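Hypoxanthine-guanine phosphoribosyltransferase (Thermus thermophilus, PDB 3ACC) probably catalyses the magnesium-dependent salvage of hypoxanthine and guanine to IMP and GMP, using 5-phospho-alpha-D-ribose 1-diphosphate as the ribose phosphate donor. Local coordinates at residues A[39-44]-A[99-104]. Numbering follows the deposited sequence.
Sequences PHLICV and IVVEDI. With 5GP (guanosine-5'-monophosphate), chain B.
Val-101 N donates to Ile-42 O at 2.8 Å in a nearly straight bond (170°), and Val-44 N returns one to Val-101 O at 2.9 Å. Two more bonds, Ile-99 N to His-40 O and Ile-42 N to Ile-99 O, continue the parallel pairing of neighbouring strands 40-45 and 97-102 back toward Pro-39. Beyond the paired backbone, one water donates to both Val-44 O and Glu-102 OE2, joining the two segments. Asp-103 grips the GMP ribose with both oxygens: O3' donates to OD1 at 2.7 Å, O2' to OD2 at 3.1 Å. The Glu-102 carboxylate lies against the Val-44 methyls, OE2 3.4 Å from CG1 and OE1 3.5 Å from CG2; with CG anti to the backbone N (chi1 -173°) and a bend at chi2, the chain curls back to put OE2 where it accepts a hydrogen bond from Asp-103 N (3.2 Å). Replacing Glu-102 by alanine is likely to leave the water and Asp-103 N without this acceptor and a gap beside the Val-44 methyls. On one sheet face Leu-41 and Ile-99 lie side by side, CG to CB 4.0 Å, with Leu-41 against Met-52 of helix 49-56; on the other, Val-44 CG2 meets Val-100 CG1 under Leu-114 of helix 109-120. A largely apolar strand pair thus leads into the PRPP-binding motif of the type I phosphoribosyltransferase fold, whose two adjacent acids here reach the nucleotide's ribose, Asp-103 accepting from both hydroxyls.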
loop_
_atom_site.group_PDB
_atom_site.type_symbol
_atom_site.label_atom_id
_atom_site.label_comp_id
_atom_site.label_asym_id
_atom_site.label_seq_id
_atom_site.Cartn_x
_atom_site.Cartn_y
_atom_site.Cartn_z
ATOM N N PRO A 39 -2.196 12.696 13.244
ATOM C CA PRO A 39 -2.896 12.666 11.957
ATOM C C PRO A 39 -3.525 11.333 11.573
ATOM O O PRO A 39 -3.127 10.272 12.053
ATOM C CB PRO A 39 -1.814 13.092 10.966
ATOM C CG PRO A 39 -0.573 12.533 11.582
ATOM C CD PRO A 39 -0.746 12.878 13.051
ATOM N N HIS A 40 -4.521 11.414 10.699
ATOM C CA HIS A 40 -5.214 10.240 10.185
ATOM C C HIS A 40 -5.044 10.320 8.676
ATOM O O HIS A 40 -5.685 11.139 8.016
ATOM C CB HIS A 40 -6.698 10.293 10.548
ATOM C CG HIS A 40 -7.513 9.188 9.947
ATOM N ND1 HIS A 40 -7.301 7.857 10.243
ATOM C CD2 HIS A 40 -8.554 9.219 9.081
ATOM C CE1 HIS A 40 -8.177 7.118 9.587
ATOM N NE2 HIS A 40 -8.950 7.919 8.873
ATOM N N LEU A 41 -4.164 9.484 8.133
ATOM C CA LEU A 41 -3.908 9.483 6.699
ATOM C C LEU A 41 -4.831 8.562 5.912
ATOM O O LEU A 41 -4.890 7.359 6.161
ATOM C CB LEU A 41 -2.449 9.108 6.418
ATOM C CG LEU A 41 -1.392 10.154 6.779
ATOM C CD1 LEU A 41 -1.315 10.326 8.287
ATOM C CD2 LEU A 41 -0.045 9.716 6.229
ATOM N N ILE A 42 -5.539 9.140 4.948
ATOM C CA ILE A 42 -6.456 8.377 4.109
ATOM C C ILE A 42 -5.863 8.166 2.710
ATOM O O ILE A 42 -5.730 9.112 1.936
ATOM C CB ILE A 42 -7.810 9.102 3.967
ATOM C CG1 ILE A 42 -8.440 9.304 5.346
ATOM C CG2 ILE A 42 -8.747 8.292 3.084
ATOM C CD1 ILE A 42 -9.806 9.969 5.304
ATOM N N CYS A 43 -5.504 6.923 2.407
ATOM C CA CYS A 43 -4.933 6.561 1.110
ATOM C C CYS A 43 -6.026 6.340 0.065
ATOM O O CYS A 43 -6.988 5.602 0.306
ATOM C CB CYS A 43 -4.094 5.279 1.241
ATOM S SG CYS A 43 -3.446 4.604 -0.333
ATOM N N VAL A 44 -5.878 6.975 -1.095
ATOM C CA VAL A 44 -6.852 6.813 -2.169
ATOM C C VAL A 44 -6.360 5.688 -3.066
ATOM O O VAL A 44 -5.416 5.860 -3.832
ATOM C CB VAL A 44 -7.018 8.115 -3.000
ATOM C CG1 VAL A 44 -8.053 7.911 -4.100
ATOM C CG2 VAL A 44 -7.466 9.260 -2.097
ATOM N N ILE A 99 -5.296 13.770 6.582
ATOM C CA ILE A 99 -4.370 13.999 5.490
ATOM C C ILE A 99 -4.707 13.014 4.385
ATOM O O ILE A 99 -4.551 11.803 4.555
ATOM C CB ILE A 99 -2.902 13.763 5.888
ATOM C CG1 ILE A 99 -2.480 14.752 6.979
ATOM C CG2 ILE A 99 -2.007 13.909 4.642
ATOM C CD1 ILE A 99 -1.059 14.550 7.447
ATOM N N VAL A 100 -5.178 13.537 3.260
ATOM C CA VAL A 100 -5.521 12.705 2.116
ATOM C C VAL A 100 -4.239 12.385 1.347
ATOM O O VAL A 100 -3.416 13.273 1.098
ATOM C CB VAL A 100 -6.503 13.435 1.170
ATOM C CG1 VAL A 100 -6.768 12.591 -0.070
ATOM C CG2 VAL A 100 -7.804 13.727 1.898
ATOM N N VAL A 101 -4.054 11.116 0.998
ATOM C CA VAL A 101 -2.873 10.712 0.240
ATOM C C VAL A 101 -3.333 10.255 -1.136
ATOM O O VAL A 101 -3.999 9.228 -1.288
ATOM C CB VAL A 101 -2.098 9.584 0.955
ATOM C CG1 VAL A 101 -0.858 9.202 0.142
ATOM C CG2 VAL A 101 -1.689 10.055 2.344
ATOM N N GLU A 102 -2.980 11.049 -2.137
ATOM C CA GLU A 102 -3.375 10.804 -3.512
ATOM C C GLU A 102 -2.184 10.485 -4.420
ATOM O O GLU A 102 -1.036 10.796 -4.083
ATOM C CB GLU A 102 -4.096 12.051 -4.029
ATOM C CG GLU A 102 -4.716 11.878 -5.376
ATOM C CD GLU A 102 -5.868 10.912 -5.339
ATOM O OE1 GLU A 102 -6.955 11.307 -4.867
ATOM O OE2 GLU A 102 -5.680 9.759 -5.770
ATOM N N ASP A 103 -2.451 9.866 -5.570
ATOM C CA ASP A 103 -1.375 9.551 -6.504
ATOM C C ASP A 103 -1.057 10.746 -7.404
ATOM O O ASP A 103 0.063 11.256 -7.404
ATOM C CB ASP A 103 -1.718 8.314 -7.353
ATOM C CG ASP A 103 -3.073 8.407 -8.043
ATOM O OD1 ASP A 103 -3.812 9.387 -7.822
ATOM O OD2 ASP A 103 -3.402 7.476 -8.814
ATOM N N ILE A 104 -2.043 11.205 -8.161
ATOM C CA ILE A 104 -1.826 12.336 -9.047
ATOM C C ILE A 104 -3.107 13.131 -9.249
ATOM O O ILE A 104 -4.192 12.561 -9.342
ATOM C CB ILE A 104 -1.282 11.859 -10.417
ATOM C CG1 ILE A 104 -1.131 13.050 -11.365
ATOM C CG2 ILE A 104 -2.201 10.791 -11.007
ATOM C CD1 ILE A 104 -0.373 12.708 -12.635
HETATM P P 5GP B . -8.720 13.712 -11.750
HETATM O O1P 5GP B . -9.006 14.222 -13.105
HETATM O O2P 5GP B . -10.099 13.502 -10.967
HETATM O O3P 5GP B . -7.811 14.770 -10.949
HETATM O "O5'" 5GP B . -7.903 12.318 -11.901
HETATM C "C5'" 5GP B . -8.168 11.505 -10.763
HETATM C "C4'" 5GP B . -7.558 10.115 -10.967
HETATM O "O4'" 5GP B . -7.300 9.866 -12.386
HETATM C "C3'" 5GP B . -6.177 10.024 -10.294
HETATM O "O3'" 5GP B . -6.306 9.731 -8.903
HETATM C "C2'" 5GP B . -5.537 8.868 -11.063
HETATM O "O2'" 5GP B . -5.927 7.592 -10.536
HETATM C "C1'" 5GP B . -6.078 9.073 -12.496
HETATM N N9 5GP B . -5.043 9.685 -13.348
HETATM C C8 5GP B . -4.972 10.986 -13.784
HETATM N N7 5GP B . -3.901 11.153 -14.518
HETATM C C5 5GP B . -3.230 9.979 -14.596
HETATM C C6 5GP B . -2.022 9.539 -15.235
HETATM O O6 5GP B . -1.342 10.310 -15.895
HETATM N N1 5GP B . -1.644 8.226 -15.085
HETATM C C2 5GP B . -2.409 7.352 -14.339
HETATM N N2 5GP B . -2.014 6.047 -14.198
HETATM N N3 5GP B . -3.523 7.754 -13.746
HETATM C C4 5GP B . -3.960 9.028 -13.848
HETATM O O HOH W 1 -5.553 7.288 -6.385
#